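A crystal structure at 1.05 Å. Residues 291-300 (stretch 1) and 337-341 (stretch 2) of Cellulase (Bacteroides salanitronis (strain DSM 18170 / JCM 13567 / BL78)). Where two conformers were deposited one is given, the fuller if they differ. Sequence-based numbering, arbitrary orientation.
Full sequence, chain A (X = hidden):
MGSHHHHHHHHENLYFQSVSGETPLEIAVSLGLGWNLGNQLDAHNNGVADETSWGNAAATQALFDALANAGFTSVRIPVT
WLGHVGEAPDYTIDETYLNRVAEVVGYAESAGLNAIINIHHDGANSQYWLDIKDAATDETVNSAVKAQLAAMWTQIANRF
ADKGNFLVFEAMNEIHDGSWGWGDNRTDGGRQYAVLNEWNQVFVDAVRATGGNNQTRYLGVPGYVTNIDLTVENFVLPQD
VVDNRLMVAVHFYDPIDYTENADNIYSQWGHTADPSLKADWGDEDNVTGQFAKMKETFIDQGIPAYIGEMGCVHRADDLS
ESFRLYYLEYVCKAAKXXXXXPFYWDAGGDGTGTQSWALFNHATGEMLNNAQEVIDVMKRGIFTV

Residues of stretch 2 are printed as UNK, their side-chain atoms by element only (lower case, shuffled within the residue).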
# COMPACT_ATOMS: atom_id res chain seq x y z
N PHE A 291 9.43 -6.66 11.84
CA PHE A 291 8.87 -7.69 10.97
C PHE A 291 8.61 -8.98 11.76
O PHE A 291 7.67 -9.73 11.43
CB PHE A 291 9.77 -7.95 9.75
CG PHE A 291 9.83 -6.80 8.77
CD1 PHE A 291 9.18 -5.61 8.97
CD2 PHE A 291 10.57 -6.95 7.61
CE1 PHE A 291 9.28 -4.57 8.04
CE2 PHE A 291 10.68 -5.93 6.68
CZ PHE A 291 10.04 -4.75 6.90
N ALA A 292 9.40 -9.24 12.81
CA ALA A 292 9.15 -10.40 13.67
C ALA A 292 7.79 -10.30 14.35
O ALA A 292 7.14 -11.33 14.58
CB ALA A 292 10.26 -10.54 14.70
N LYS A 293 7.35 -9.09 14.69
CA LYS A 293 6.02 -8.94 15.29
C LYS A 293 4.95 -9.35 14.30
O LYS A 293 3.98 -10.04 14.65
CB LYS A 293 5.81 -7.50 15.75
CG LYS A 293 6.75 -7.05 16.85
CD LYS A 293 6.61 -5.58 17.19
CE LYS A 293 7.57 -5.16 18.27
NZ LYS A 293 7.60 -3.68 18.47
N MET A 294 5.10 -8.93 13.04
CA MET A 294 4.14 -9.31 12.01
C MET A 294 4.15 -10.81 11.78
O MET A 294 3.09 -11.43 11.57
CB MET A 294 4.46 -8.59 10.70
CG MET A 294 4.21 -7.09 10.74
SD MET A 294 2.47 -6.62 11.03
CE MET A 294 1.74 -7.18 9.50
N LYS A 295 5.34 -11.43 11.81
CA LYS A 295 5.42 -12.87 11.59
C LYS A 295 4.77 -13.63 12.73
O LYS A 295 4.05 -14.61 12.50
CB LYS A 295 6.88 -13.28 11.42
CG LYS A 295 7.07 -14.77 11.22
CD LYS A 295 8.53 -15.12 10.99
CE LYS A 295 8.80 -16.60 11.26
NZ LYS A 295 8.05 -17.48 10.34
N GLU A 296 5.00 -13.20 13.97
CA GLU A 296 4.46 -13.90 15.13
C GLU A 296 2.94 -13.75 15.22
O GLU A 296 2.24 -14.71 15.55
CB GLU A 296 5.12 -13.36 16.41
CG GLU A 296 4.41 -13.75 17.71
CD GLU A 296 5.15 -13.26 18.94
OE1 GLU A 296 6.39 -13.35 18.96
OE2 GLU A 296 4.48 -12.79 19.89
N THR A 297 2.42 -12.55 14.93
CA THR A 297 1.01 -12.29 15.12
C THR A 297 0.17 -12.76 13.94
O THR A 297 -0.95 -13.24 14.14
CB THR A 297 0.79 -10.79 15.37
OG1 THR A 297 1.51 -10.40 16.55
CG2 THR A 297 -0.69 -10.48 15.55
N PHE A 298 0.68 -12.61 12.71
CA PHE A 298 -0.10 -12.89 11.51
C PHE A 298 0.45 -14.09 10.73
O PHE A 298 -0.24 -15.11 10.63
CB PHE A 298 -0.19 -11.62 10.66
CG PHE A 298 -0.86 -10.49 11.37
CD1 PHE A 298 -2.17 -10.60 11.78
CD2 PHE A 298 -0.17 -9.33 11.67
CE1 PHE A 298 -2.80 -9.57 12.46
CE2 PHE A 298 -0.79 -8.28 12.35
CZ PHE A 298 -2.11 -8.42 12.75
N ILE A 299 1.66 -13.99 10.20
CA ILE A 299 2.17 -14.99 9.26
C ILE A 299 2.12 -16.38 9.87
O ILE A 299 1.61 -17.33 9.26
CB ILE A 299 3.60 -14.62 8.83
CG1 ILE A 299 3.67 -13.21 8.23
CG2 ILE A 299 4.14 -15.64 7.85
CD1 ILE A 299 2.78 -12.98 7.03
N ASP A 300 2.66 -16.53 11.08
CA ASP A 300 2.74 -17.83 11.73
C ASP A 300 1.37 -18.33 12.18
O ASP A 300 1.25 -19.51 12.53
CB ASP A 300 3.65 -17.76 12.96
CG ASP A 300 5.12 -17.67 12.59
OD1 ASP A 300 5.47 -17.78 11.40
OD2 ASP A 300 5.94 -17.49 13.52
N UNK A 337 12.08 -12.78 4.19
CA UNK A 337 12.32 -13.72 5.28
C UNK A 337 11.17 -13.79 6.27
O UNK A 337 10.98 -14.82 6.93
c UNK A 337 14.86 -13.60 5.23
o UNK A 337 14.82 -14.35 4.24
o UNK A 337 15.91 -13.05 5.63
c UNK A 337 13.59 -13.34 6.03
N UNK A 338 10.42 -12.69 6.45
CA UNK A 338 9.36 -12.61 7.44
C UNK A 338 7.97 -12.71 6.82
O UNK A 338 6.97 -12.48 7.51
c UNK A 338 11.94 -11.02 8.93
c UNK A 338 9.50 -11.34 8.29
o UNK A 338 13.81 -11.73 11.98
c UNK A 338 12.76 -11.64 11.09
c UNK A 338 10.45 -11.95 10.54
c UNK A 338 11.49 -12.06 11.45
c UNK A 338 10.64 -11.43 9.27
c UNK A 338 12.98 -11.12 9.83
N UNK A 339 7.88 -13.01 5.52
CA UNK A 339 6.62 -13.43 4.93
C UNK A 339 5.76 -12.37 4.29
O UNK A 339 4.57 -12.63 4.06
N UNK A 340 6.30 -11.19 3.97
CA UNK A 340 5.49 -10.08 3.47
C UNK A 340 6.04 -9.53 2.16
O UNK A 340 7.24 -9.24 2.08
c UNK A 340 6.61 -8.37 7.65
c UNK A 340 4.80 -9.35 5.81
s UNK A 340 4.93 -8.07 7.08
c UNK A 340 5.48 -8.96 4.52
N UNK A 341 5.22 -9.36 1.13
CA UNK A 341 5.70 -8.68 -0.09
C UNK A 341 5.83 -7.19 0.15
O UNK A 341 4.90 -6.58 0.69
c UNK A 341 3.39 -9.30 -0.34
c UNK A 341 3.85 -9.89 0.97
c UNK A 341 4.61 -8.98 -1.13
O HOH W 1 8.37 -16.27 7.59

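Position 337 carries four side-chain atoms beyond CA: two carbons in line, the second bearing two oxygens. That is a short carboxylate. The same formula would fit no other standard residue, since an amide would carry a nitrogen in place of one oxygen. The CA-to-CB bond points sideways to stretch 1. The nearest approach is CB to Phe291 CD2, 7.2 Å. The residue is Asp337. Its backbone does more for the contact than its side chain: the carbonyl O accepts from water 1 at 3.1 Å, and that water accepts from Lys295 NZ at 3.0 Å. One water thus links the two stretches.

Position 338 has eight side-chain atoms: one carbon, then a ring of six carbons bearing one oxygen at the far end. A six-membered carbon ring with a hydroxyl is a phenol. It lies along the helix of stretch 1, over residues Phe291, Ala292 and Lys295. The residue is Tyr338. Its CG is 3.6 Å from Phe291 CB, its CE1 is 3.6 Å from Ala292 CA, and its CD1 is 3.7 Å from Lys295 CD. These three neighbours sit obliquely to the ring. Tyr338 CD2, in turn, lies at the edge of the Phe291 ring, near its plane. Tyr338 has the largest covered area of the stretch.

Position 339 has no side-chain atoms at all. Its phi and psi are 93° and 18°. A CB here would be jammed against the carbonyl O of the residue before, and it would lie 2.9 Å from Ile299 CG2, a clash. Backbone and packing agree. The residue is Gly339. Its O approaches Ile299 CD1 at 3.5 Å.

Position 340 has four side-chain atoms in an unbranched chain: two carbons, a sulfur and a final carbon. This is a straight thioether chain. The CA-to-CB bond points toward the helix, and the side chain touches Phe291, Met294 and Ile299. The residue is Met340. Its SD is 3.7 Å from Met294 CB, and its CE is 3.8 Å from Phe291 CG. The CE also makes an off-centre CH-pi contact, 4.2 Å from the centroid of the Phe291 ring. Its CG is 4.3 Å from Ile299 CD1.

Position 341 has three side-chain carbons that close a ring onto the backbone N. Nothing on stretch 1 is within contact range. The residue is Pro341. Its CD is 6.9 Å from Ile299 CD1, the nearest approach.

The contact is mainly apolar packing of a loop against a helix. No direct hydrogen bond crosses it. Tyr338 and Met340 supply most of the area on their side, and both meet Phe291. Between them, Gly339 leaves room for Ile299. Tyr338 O is buried by the contact, 3.5 Å from Ile299 CG1, and has no polar partner in the model. Lys295 serves two roles: its aliphatic chain packs on Tyr338, while its NZ forms a salt bridge with Asp300 OD1 at 2.8 Å and also binds water 1.

Stretch 2 (337-341) DYGMP
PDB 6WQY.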